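Side-chain contacts in subclass B3 metallo-beta-lactamase (Sphingobium indicum, PDB 7LUU), which probably hydrolyses beta-lactam antibiotics, using two zinc ions bound in its active site: residues N67-G72 with R106-D111; W207-C212 with K218-A223; T193-P198 with Y252-A257; D41-P46 with L134-G139. All coordinates share one frame; numbering follows the deposited sequence.

Contact 1 (N67-G72 with R106-D111); sequences NSYLVG and RKLGFD
Tyr69 and Phe110 meet as an offset edge-to-face pair, their planes turned 75° against each other and their centroids 5.3 Å apart. The Phe110 ring leads with its CE2 and CZ rim: CE2 lies over one face of the tyrosine, 3.7 Å from Tyr69 CE1, displaced toward the rim of that ring, and CZ also comes near the phenol OH. Leu108 reaches the other end of the same tyrosine. It slides past Tyr69 in the opposite direction, with Leu108 CD1 3.7 Å from Tyr69 CD2, and the same methyl meets Val71 CG1 at 3.5 Å. One leucine branch therefore fills the angle between Tyr69 on the strand and Val71 just after it. Val71 can offer CG1 because this methyl stands anti to its carbonyl carbon (chi1 -69°). The backbone prepares the geometry: Gly109, with positive phi, ends the helix in a Schellman motif, and Leu108 and Phe110 on either side of it both turn toward 67-72. All of these cross-contacts are apolar. Leu80 and Leu87 extend the packing around Phe110, and Pro61 touches Leu108. The turn that follows helix 98-107 packs against strand 68-70, which runs between 62-65 and 79-82 in the seven-stranded sheet.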
# COMPACT_ATOMS: atom_id res chain seq x y z
N ASN A 67 4.45 6.66 17.59
CA ASN A 67 3.57 5.52 17.69
C ASN A 67 3.57 4.63 16.46
O ASN A 67 2.75 3.72 16.38
CB ASN A 67 2.13 6.04 17.97
CG ASN A 67 1.45 6.86 16.77
OD1 ASN A 67 2.04 7.24 15.75
ND2 ASN A 67 0.18 7.20 17.00
N SER A 68 4.46 4.88 15.50
CA SER A 68 4.33 4.28 14.18
C SER A 68 5.53 3.39 13.94
O SER A 68 6.68 3.80 14.22
CB SER A 68 4.28 5.43 13.11
OG SER A 68 3.02 6.15 13.30
N TYR A 69 5.27 2.23 13.37
CA TYR A 69 6.27 1.18 13.22
C TYR A 69 6.23 0.54 11.84
O TYR A 69 5.24 0.58 11.13
CB TYR A 69 6.03 0.04 14.24
CG TYR A 69 5.96 0.50 15.66
CD1 TYR A 69 4.80 1.09 16.17
CD2 TYR A 69 7.05 0.35 16.50
CE1 TYR A 69 4.73 1.51 17.55
CE2 TYR A 69 6.98 0.76 17.85
CZ TYR A 69 5.83 1.32 18.36
OH TYR A 69 5.77 1.75 19.71
N LEU A 70 7.31 -0.16 11.53
CA LEU A 70 7.36 -1.05 10.36
C LEU A 70 7.38 -2.50 10.80
O LEU A 70 8.19 -2.89 11.67
CB LEU A 70 8.61 -0.79 9.53
CG LEU A 70 8.47 0.58 8.83
CD1 LEU A 70 9.75 0.98 8.10
CD2 LEU A 70 7.21 0.72 7.91
N VAL A 71 6.52 -3.30 10.20
CA VAL A 71 6.45 -4.74 10.54
C VAL A 71 6.47 -5.61 9.28
O VAL A 71 6.14 -6.80 9.32
CB VAL A 71 5.21 -5.08 11.39
CG1 VAL A 71 5.37 -4.46 12.79
CG2 VAL A 71 3.89 -4.64 10.70
N GLY A 72 6.90 -5.03 8.17
CA GLY A 72 6.98 -5.72 6.91
C GLY A 72 8.34 -6.35 6.63
O GLY A 72 8.94 -7.00 7.52
N ARG A 106 3.84 -8.99 17.36
CA ARG A 106 4.13 -9.50 18.70
C ARG A 106 5.54 -9.18 19.16
O ARG A 106 5.77 -8.95 20.37
CB ARG A 106 3.87 -11.01 18.69
CG ARG A 106 2.38 -11.34 18.69
CD ARG A 106 2.23 -12.88 18.84
NE ARG A 106 0.83 -13.20 18.77
CZ ARG A 106 0.25 -13.73 17.70
NH1 ARG A 106 -1.06 -13.96 17.70
NH2 ARG A 106 1.01 -14.05 16.65
N LYS A 107 6.52 -9.20 18.24
CA LYS A 107 7.90 -8.91 18.64
C LYS A 107 8.03 -7.50 19.19
O LYS A 107 8.87 -7.24 20.06
CB LYS A 107 8.83 -9.06 17.46
CG LYS A 107 9.06 -10.45 16.99
CD LYS A 107 9.91 -10.45 15.70
CE LYS A 107 10.30 -11.91 15.38
NZ LYS A 107 11.18 -11.96 14.21
N LEU A 108 7.20 -6.58 18.70
CA LEU A 108 7.16 -5.20 19.20
C LEU A 108 6.42 -5.07 20.52
O LEU A 108 6.34 -3.95 21.04
CB LEU A 108 6.49 -4.29 18.17
CG LEU A 108 7.27 -4.10 16.84
CD1 LEU A 108 6.42 -3.20 15.89
CD2 LEU A 108 8.60 -3.37 17.16
N GLY A 109 5.80 -6.15 21.01
CA GLY A 109 5.08 -6.14 22.26
C GLY A 109 3.61 -5.89 22.15
O GLY A 109 2.96 -5.64 23.17
N PHE A 110 3.04 -5.99 20.95
CA PHE A 110 1.63 -5.71 20.75
C PHE A 110 0.84 -7.01 20.57
O PHE A 110 1.38 -8.05 20.17
CB PHE A 110 1.45 -4.83 19.49
CG PHE A 110 2.01 -3.42 19.64
CD1 PHE A 110 1.36 -2.50 20.42
CD2 PHE A 110 3.10 -3.03 18.90
CE1 PHE A 110 1.82 -1.21 20.56
CE2 PHE A 110 3.60 -1.71 19.04
CZ PHE A 110 2.97 -0.82 19.86
N ASP A 111 -0.47 -6.92 20.87
CA ASP A 111 -1.41 -8.02 20.67
C ASP A 111 -2.14 -7.77 19.36
O ASP A 111 -2.87 -6.77 19.26
CB ASP A 111 -2.40 -8.07 21.83
CG ASP A 111 -3.29 -9.29 21.80
OD1 ASP A 111 -3.43 -9.94 20.74
OD2 ASP A 111 -3.90 -9.59 22.88

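Contact 2 (W207-C212 with K218-A223); sequences WSWNAC and KAIVFA
One face of the Trp209 indole is covered by Ile220, whose CG2 sits 3.9 Å from the centroid of the six-membered ring and 25° off its normal, a CH-pi contact. At the indole edge, near its plane, Phe222 CB approaches Trp209 CZ3 to 3.8 Å. Trp209 reaches both residues because its CG stands between the backbone N and the carbonyl carbon (chi1 71°), which carries the ring over toward the partner strand. Ile220 uses its other branch as well: CD1 touches Ala211 CB at 3.6 Å, so its two methyl ends serve two neighbours on the same side of the sheet. The indole N-H is taken by Ser68. On the other side lie Ser208, Asn210, Ala219 and Val221; there Ser208 CB packs loosely on Val221 CG2, and the serine hydroxyl pairs with His195. Between these two faces the backbones are joined by six hydrogen bonds, two for each of the pairs Trp207-Phe222, Trp209-Ile220 and Ala211-Lys218, the shortest being Ile220 N to Trp209 O at 2.7 Å. The Cys212-Cys217 disulfide links the strands close to their turn. This is a twisted antiparallel beta hairpin, in one of the two sheets of the alpha-beta/beta-alpha sandwich characteristic of metallo-beta-lactamases.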
# COMPACT_ATOMS: atom_id res chain seq x y z
N TRP A 207 -1.87 6.94 2.24
CA TRP A 207 -2.35 7.27 3.57
C TRP A 207 -1.39 8.21 4.25
O TRP A 207 -0.19 7.94 4.24
CB TRP A 207 -2.45 5.93 4.38
CG TRP A 207 -3.21 4.86 3.62
CD1 TRP A 207 -2.67 3.87 2.78
CD2 TRP A 207 -4.63 4.76 3.51
NE1 TRP A 207 -3.72 3.12 2.24
CE2 TRP A 207 -4.91 3.66 2.64
CE3 TRP A 207 -5.70 5.50 4.08
CZ2 TRP A 207 -6.23 3.27 2.35
CZ3 TRP A 207 -6.97 5.10 3.81
CH2 TRP A 207 -7.24 3.99 2.93
N SER A 208 -1.91 9.22 4.97
CA SER A 208 -1.02 10.11 5.70
C SER A 208 -1.52 10.34 7.12
O SER A 208 -2.73 10.34 7.40
CB SER A 208 -0.88 11.47 4.96
OG SER A 208 -2.15 12.16 4.97
N TRP A 209 -0.56 10.58 8.02
CA TRP A 209 -0.94 10.88 9.37
C TRP A 209 0.25 11.46 10.10
O TRP A 209 1.40 11.33 9.67
CB TRP A 209 -1.42 9.57 10.07
CG TRP A 209 -0.28 8.57 10.35
CD1 TRP A 209 0.43 8.37 11.51
CD2 TRP A 209 0.27 7.64 9.38
NE1 TRP A 209 1.37 7.36 11.34
CE2 TRP A 209 1.27 6.87 10.06
CE3 TRP A 209 -0.03 7.35 8.06
CZ2 TRP A 209 2.04 5.89 9.41
CZ3 TRP A 209 0.74 6.31 7.39
CH2 TRP A 209 1.76 5.62 8.10
N ASN A 210 -0.02 12.08 11.26
CA ASN A 210 1.03 12.60 12.15
C ASN A 210 1.41 11.57 13.21
O ASN A 210 0.54 10.90 13.78
CB ASN A 210 0.52 13.86 12.85
CG ASN A 210 0.77 15.14 12.06
OD1 ASN A 210 1.40 15.10 10.99
ND2 ASN A 210 0.28 16.29 12.59
N ALA A 211 2.72 11.46 13.47
CA ALA A 211 3.27 10.68 14.56
C ALA A 211 4.05 11.64 15.43
O ALA A 211 4.76 12.51 14.91
CB ALA A 211 4.17 9.54 14.05
N CYS A 212 3.87 11.53 16.76
CA CYS A 212 4.45 12.52 17.65
C CYS A 212 5.31 11.85 18.70
O CYS A 212 5.01 10.75 19.14
CB CYS A 212 3.37 13.36 18.35
SG CYS A 212 2.28 14.19 17.13
N LYS A 218 5.77 14.50 13.29
CA LYS A 218 6.22 14.35 11.90
C LYS A 218 5.06 13.85 11.07
O LYS A 218 4.33 12.95 11.50
CB LYS A 218 7.35 13.36 11.73
CG LYS A 218 8.66 13.87 12.35
CD LYS A 218 9.79 12.84 11.98
CE LYS A 218 11.10 13.09 12.70
NZ LYS A 218 11.67 14.30 12.03
N ALA A 219 4.93 14.38 9.88
CA ALA A 219 3.93 13.96 8.92
C ALA A 219 4.43 12.75 8.14
O ALA A 219 5.43 12.86 7.40
CB ALA A 219 3.65 15.10 7.96
N ILE A 220 3.78 11.59 8.33
CA ILE A 220 4.21 10.36 7.66
C ILE A 220 3.28 10.12 6.47
O ILE A 220 2.04 10.28 6.56
CB ILE A 220 4.16 9.16 8.62
CG1 ILE A 220 5.10 9.45 9.84
CG2 ILE A 220 4.60 7.92 7.92
CD1 ILE A 220 5.10 8.21 10.83
N VAL A 221 3.85 9.67 5.35
CA VAL A 221 3.08 9.29 4.19
C VAL A 221 3.42 7.84 3.87
O VAL A 221 4.59 7.53 3.64
CB VAL A 221 3.46 10.16 2.99
CG1 VAL A 221 2.72 9.69 1.70
CG2 VAL A 221 3.03 11.61 3.31
N PHE A 222 2.39 6.97 3.76
CA PHE A 222 2.58 5.61 3.26
C PHE A 222 2.05 5.63 1.86
O PHE A 222 0.81 5.70 1.66
CB PHE A 222 1.84 4.61 4.16
CG PHE A 222 2.19 3.13 3.85
CD1 PHE A 222 1.91 2.61 2.61
CD2 PHE A 222 2.87 2.33 4.80
CE1 PHE A 222 2.17 1.29 2.33
CE2 PHE A 222 3.12 0.99 4.53
CZ PHE A 222 2.79 0.47 3.29
N ALA A 223 2.97 5.68 0.88
CA ALA A 223 2.61 5.92 -0.54
C ALA A 223 2.31 4.63 -1.25
O ALA A 223 3.05 3.65 -1.11
CB ALA A 223 3.79 6.63 -1.26

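Contact 3 (T193-P198 with Y252-A257); sequences TAHATP and YRRMGA
Arg254 crosses His195 and Thr197 at about a right angle, and its side chain can be followed outward from the helix as a series of changing contacts. CB leaves helix 242-257 toward strand 190-196, and with CG anti to the backbone N (chi1 170°) the chain extends across the gap. CG is the first atom to touch, lying 4.0 Å from His195 CB and 4.1 Å from Thr197 CG2, so that it rests between a strand residue and the loop residue that follows two places later. Bends at chi2 and chi3 then turn the chain across the histidine. CD makes the closest approach of the pair, 3.6 Å from His195 ND1, on a line oblique to the imidazole. NE comes next: it stands 4.0 Å from His195 ND1 without bonding to it and gives its N-H instead to a water, at 2.9 Å. That water lies at the guanidinium edge, in its plane, and donates onward to Ala196 O at 2.8 Å, making a bridge from side chain to strand backbone. The guanidinium plane itself is turned 35° from the imidazole. The polar ends of the two strand-side residues have other partners: His195 NE2 pairs with Ser208, while Thr197 OG1 pairs with Thr206 and Ser224. The segments are thus joined by the aliphatic part of an arginine and a single water-mediated bridge. With a guanidinium close to the imidazole, protonation of His195 would probably be disfavoured. Between these two segments the polar link passes through a water, whereas Ser251 of the same helix bonds Pro198 O directly.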
# COMPACT_ATOMS: atom_id res chain seq x y z
N THR A 193 -5.44 10.35 6.94
CA THR A 193 -6.17 10.84 5.78
C THR A 193 -5.94 9.94 4.58
O THR A 193 -4.81 9.52 4.31
CB THR A 193 -5.77 12.28 5.42
OG1 THR A 193 -6.05 13.14 6.54
CG2 THR A 193 -6.54 12.76 4.20
N ALA A 194 -7.03 9.63 3.85
CA ALA A 194 -6.94 8.83 2.60
C ALA A 194 -6.73 9.79 1.42
O ALA A 194 -7.41 10.82 1.32
CB ALA A 194 -8.27 8.06 2.42
N HIS A 195 -5.79 9.45 0.52
CA HIS A 195 -5.57 10.24 -0.69
C HIS A 195 -5.63 9.32 -1.89
O HIS A 195 -4.81 8.42 -2.01
CB HIS A 195 -4.22 10.96 -0.69
CG HIS A 195 -3.97 11.73 0.54
ND1 HIS A 195 -4.35 13.05 0.71
CD2 HIS A 195 -3.38 11.35 1.71
CE1 HIS A 195 -3.97 13.46 1.91
NE2 HIS A 195 -3.38 12.46 2.54
N ALA A 196 -6.56 9.56 -2.79
CA ALA A 196 -6.56 8.76 -4.02
C ALA A 196 -5.29 9.04 -4.80
O ALA A 196 -5.01 10.21 -5.14
CB ALA A 196 -7.77 9.12 -4.89
N THR A 197 -4.53 7.97 -5.16
CA THR A 197 -3.29 8.19 -5.94
C THR A 197 -3.28 7.17 -7.07
O THR A 197 -2.51 6.21 -7.07
CB THR A 197 -2.02 8.11 -5.08
OG1 THR A 197 -2.07 6.93 -4.24
CG2 THR A 197 -1.92 9.36 -4.20
N PRO A 198 -4.20 7.31 -8.01
CA PRO A 198 -4.36 6.30 -9.08
C PRO A 198 -3.24 6.35 -10.09
O PRO A 198 -2.46 7.31 -10.19
CB PRO A 198 -5.69 6.70 -9.75
CG PRO A 198 -5.75 8.19 -9.47
CD PRO A 198 -5.20 8.39 -8.12
N TYR A 252 0.62 12.82 -9.09
CA TYR A 252 1.83 13.63 -8.97
C TYR A 252 1.51 14.94 -8.28
O TYR A 252 2.30 15.40 -7.44
CB TYR A 252 2.44 13.87 -10.35
CG TYR A 252 2.76 12.62 -11.08
CD1 TYR A 252 3.09 11.46 -10.39
CD2 TYR A 252 2.74 12.60 -12.50
CE1 TYR A 252 3.38 10.29 -11.08
CE2 TYR A 252 3.05 11.44 -13.21
CZ TYR A 252 3.39 10.28 -12.48
OH TYR A 252 3.68 9.13 -13.20
N ARG A 253 0.35 15.53 -8.60
CA ARG A 253 -0.06 16.79 -7.96
C ARG A 253 -0.32 16.57 -6.47
O ARG A 253 0.15 17.37 -5.63
CB ARG A 253 -1.33 17.36 -8.61
CG ARG A 253 -1.15 17.83 -10.09
CD ARG A 253 -2.39 18.62 -10.66
NE ARG A 253 -3.60 17.82 -10.80
CZ ARG A 253 -3.92 17.11 -11.89
NH1 ARG A 253 -3.10 17.09 -12.94
NH2 ARG A 253 -5.03 16.43 -11.93
N ARG A 254 -0.96 15.45 -6.12
CA ARG A 254 -1.21 15.12 -4.72
C ARG A 254 0.10 14.93 -3.99
O ARG A 254 0.32 15.49 -2.90
CB ARG A 254 -2.06 13.86 -4.60
CG ARG A 254 -2.16 13.32 -3.16
CD ARG A 254 -2.87 14.37 -2.28
NE ARG A 254 -4.14 14.75 -2.91
CZ ARG A 254 -4.64 15.98 -2.94
NH1 ARG A 254 -4.00 16.99 -2.34
NH2 ARG A 254 -5.77 16.23 -3.59
N MET A 255 0.98 14.10 -4.56
CA MET A 255 2.23 13.79 -3.86
C MET A 255 3.14 15.02 -3.72
O MET A 255 3.88 15.14 -2.75
CB MET A 255 2.96 12.66 -4.60
CG MET A 255 2.25 11.34 -4.45
SD MET A 255 2.15 10.70 -2.73
CE MET A 255 3.85 10.43 -2.48
N GLY A 256 3.04 15.98 -4.64
CA GLY A 256 3.73 17.25 -4.47
C GLY A 256 3.13 18.16 -3.42
O GLY A 256 3.86 18.98 -2.84
N ALA A 257 1.83 18.03 -3.13
CA ALA A 257 1.14 18.84 -2.13
C ALA A 257 1.26 18.31 -0.70
O ALA A 257 1.06 19.08 0.25
CB ALA A 257 -0.36 18.95 -2.46
O HOH W 1 -5.73 12.62 -3.94

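Contact 4 (D41-P46 with L134-G139)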
# COMPACT_ATOMS: atom_id res chain seq x y z
N ASP A 41 -5.29 -23.78 4.42
CA ASP A 41 -5.85 -22.47 4.68
C ASP A 41 -5.88 -21.68 3.38
O ASP A 41 -4.82 -21.35 2.83
CB ASP A 41 -4.98 -21.82 5.75
CG ASP A 41 -5.47 -20.46 6.14
OD1 ASP A 41 -6.39 -19.92 5.45
OD2 ASP A 41 -4.92 -19.94 7.13
N PRO A 42 -7.07 -21.38 2.83
CA PRO A 42 -7.15 -20.64 1.56
C PRO A 42 -6.58 -19.24 1.66
O PRO A 42 -6.25 -18.63 0.63
CB PRO A 42 -8.66 -20.57 1.27
CG PRO A 42 -9.32 -20.82 2.59
CD PRO A 42 -8.40 -21.71 3.40
N LEU A 43 -6.57 -18.69 2.87
CA LEU A 43 -6.16 -17.30 3.00
C LEU A 43 -4.65 -17.14 3.17
O LEU A 43 -4.11 -16.02 3.02
CB LEU A 43 -6.90 -16.67 4.19
CG LEU A 43 -8.42 -16.76 4.20
CD1 LEU A 43 -8.96 -15.89 5.36
CD2 LEU A 43 -8.95 -16.34 2.81
N THR A 44 -3.93 -18.23 3.43
CA THR A 44 -2.46 -18.14 3.51
C THR A 44 -1.75 -19.06 2.54
O THR A 44 -0.51 -19.10 2.55
CB THR A 44 -1.96 -18.45 4.92
OG1 THR A 44 -2.32 -19.82 5.25
CG2 THR A 44 -2.54 -17.45 5.93
N ARG A 45 -2.48 -19.80 1.69
CA ARG A 45 -1.80 -20.69 0.76
C ARG A 45 -0.83 -19.88 -0.11
O ARG A 45 -1.23 -18.83 -0.63
CB ARG A 45 -2.89 -21.46 -0.05
CG ARG A 45 -2.38 -22.54 -1.01
CD ARG A 45 -3.53 -23.24 -1.81
NE ARG A 45 -4.50 -23.76 -0.86
CZ ARG A 45 -5.77 -23.36 -0.80
NH1 ARG A 45 -6.24 -22.44 -1.61
NH2 ARG A 45 -6.54 -23.84 0.19
N PRO A 46 0.47 -20.25 -0.19
CA PRO A 46 1.49 -19.32 -0.73
C PRO A 46 1.31 -18.98 -2.19
O PRO A 46 0.79 -19.79 -2.99
CB PRO A 46 2.81 -20.11 -0.56
CG PRO A 46 2.48 -21.11 0.54
CD PRO A 46 1.08 -21.50 0.34
N LEU A 134 -5.24 -11.66 7.72
CA LEU A 134 -5.03 -10.73 8.86
C LEU A 134 -6.36 -10.26 9.42
O LEU A 134 -6.55 -10.20 10.64
CB LEU A 134 -4.19 -9.50 8.43
CG LEU A 134 -2.75 -9.86 8.03
CD1 LEU A 134 -2.14 -8.69 7.26
CD2 LEU A 134 -1.99 -10.21 9.32
N ALA A 135 -7.33 -9.96 8.54
CA ALA A 135 -8.64 -9.56 9.01
C ALA A 135 -9.32 -10.70 9.76
O ALA A 135 -9.97 -10.45 10.79
CB ALA A 135 -9.51 -9.05 7.84
N ARG A 136 -9.21 -11.91 9.23
CA ARG A 136 -9.79 -13.08 9.90
C ARG A 136 -9.24 -13.21 11.31
O ARG A 136 -9.99 -13.38 12.29
CB ARG A 136 -9.51 -14.34 9.09
CG ARG A 136 -9.93 -15.68 9.83
CD ARG A 136 -9.42 -16.89 9.07
NE ARG A 136 -7.97 -16.88 9.01
CZ ARG A 136 -7.24 -17.68 8.22
NH1 ARG A 136 -5.91 -17.56 8.16
NH2 ARG A 136 -7.85 -18.51 7.42
N ASP A 137 -7.92 -13.12 11.43
CA ASP A 137 -7.28 -13.47 12.70
C ASP A 137 -7.44 -12.37 13.74
O ASP A 137 -7.45 -12.66 14.96
CB ASP A 137 -5.79 -13.75 12.46
CG ASP A 137 -5.50 -15.18 11.87
OD1 ASP A 137 -6.43 -15.91 11.44
OD2 ASP A 137 -4.31 -15.60 11.90
N THR A 138 -7.60 -11.14 13.31
CA THR A 138 -7.64 -9.97 14.20
C THR A 138 -9.03 -9.40 14.45
O THR A 138 -9.23 -8.73 15.48
CB THR A 138 -6.83 -8.79 13.67
OG1 THR A 138 -7.35 -8.33 12.43
CG2 THR A 138 -5.34 -9.14 13.46
N GLY A 139 -9.94 -9.58 13.51
CA GLY A 139 -11.25 -8.98 13.51
C GLY A 139 -11.28 -7.59 12.94
O GLY A 139 -12.35 -6.95 12.94
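Asp41 OD1 is gripped by two donors from opposite faces of the carboxylate plane: Arg136 NH2 at 2.8 Å and the backbone N of Leu43 at 2.9 Å. The arginine bond is nearly straight (167°), reaching OD1 on its syn side but 35° out of the carboxylate plane. Arg136 NH1 takes the second oxygen, meeting Asp41 OD2 at 2.8 Å on its syn lone pair, so the guanidinium holds the carboxylate end-on through both terminal nitrogens. The two groups are not coplanar. Leu43 adds an apolar cover: its CD1 lies over one face of the guanidinium, 3.5 Å from Arg136 NH2, and Thr44 CG2 comes near NH1 more distantly. Arg136 gets this far from its helix because CG stands anti to the backbone N (chi1 172°), before the chain bends at chi3. Its NE is used as well: Arg136 NE makes a salt bridge with Asp137 OD1 at 3.0 Å within the helix. A guanidinium bonded to two carboxylates probably stays charged and has little freedom to rotate. Leu43 also packs on Ala132 and Ala133, extending the contact along helix 131-138. Formed at the surface, the contact combines an Asx turn, in which Asp41 OD1 accepts from Leu43 N, with a bidentate salt bridge that ties the N-terminal loop to helix 131-138.

How the contacts relate
Contact 2 is the buried member of the set, contacts 1 and 3 are partly buried, and contact 4 lies on the surface. Their chemistry changes accordingly: paired backbones with aromatic and aliphatic packing in contact 2, purely apolar crossings in contact 1, arginine methylenes and a bridging water in contact 3, and charge pairing in contact 4. Contacts 2 and 3 share the six-stranded sheet and touch each other through its neighbouring strands 190-196 and 205-213. Contact 1 belongs to the other sheet yet touches contact 2, so the hairpin adjoins both. Contacts 3 and 4 stand on opposite sides of the chain's centre, about 30 Å apart between centres.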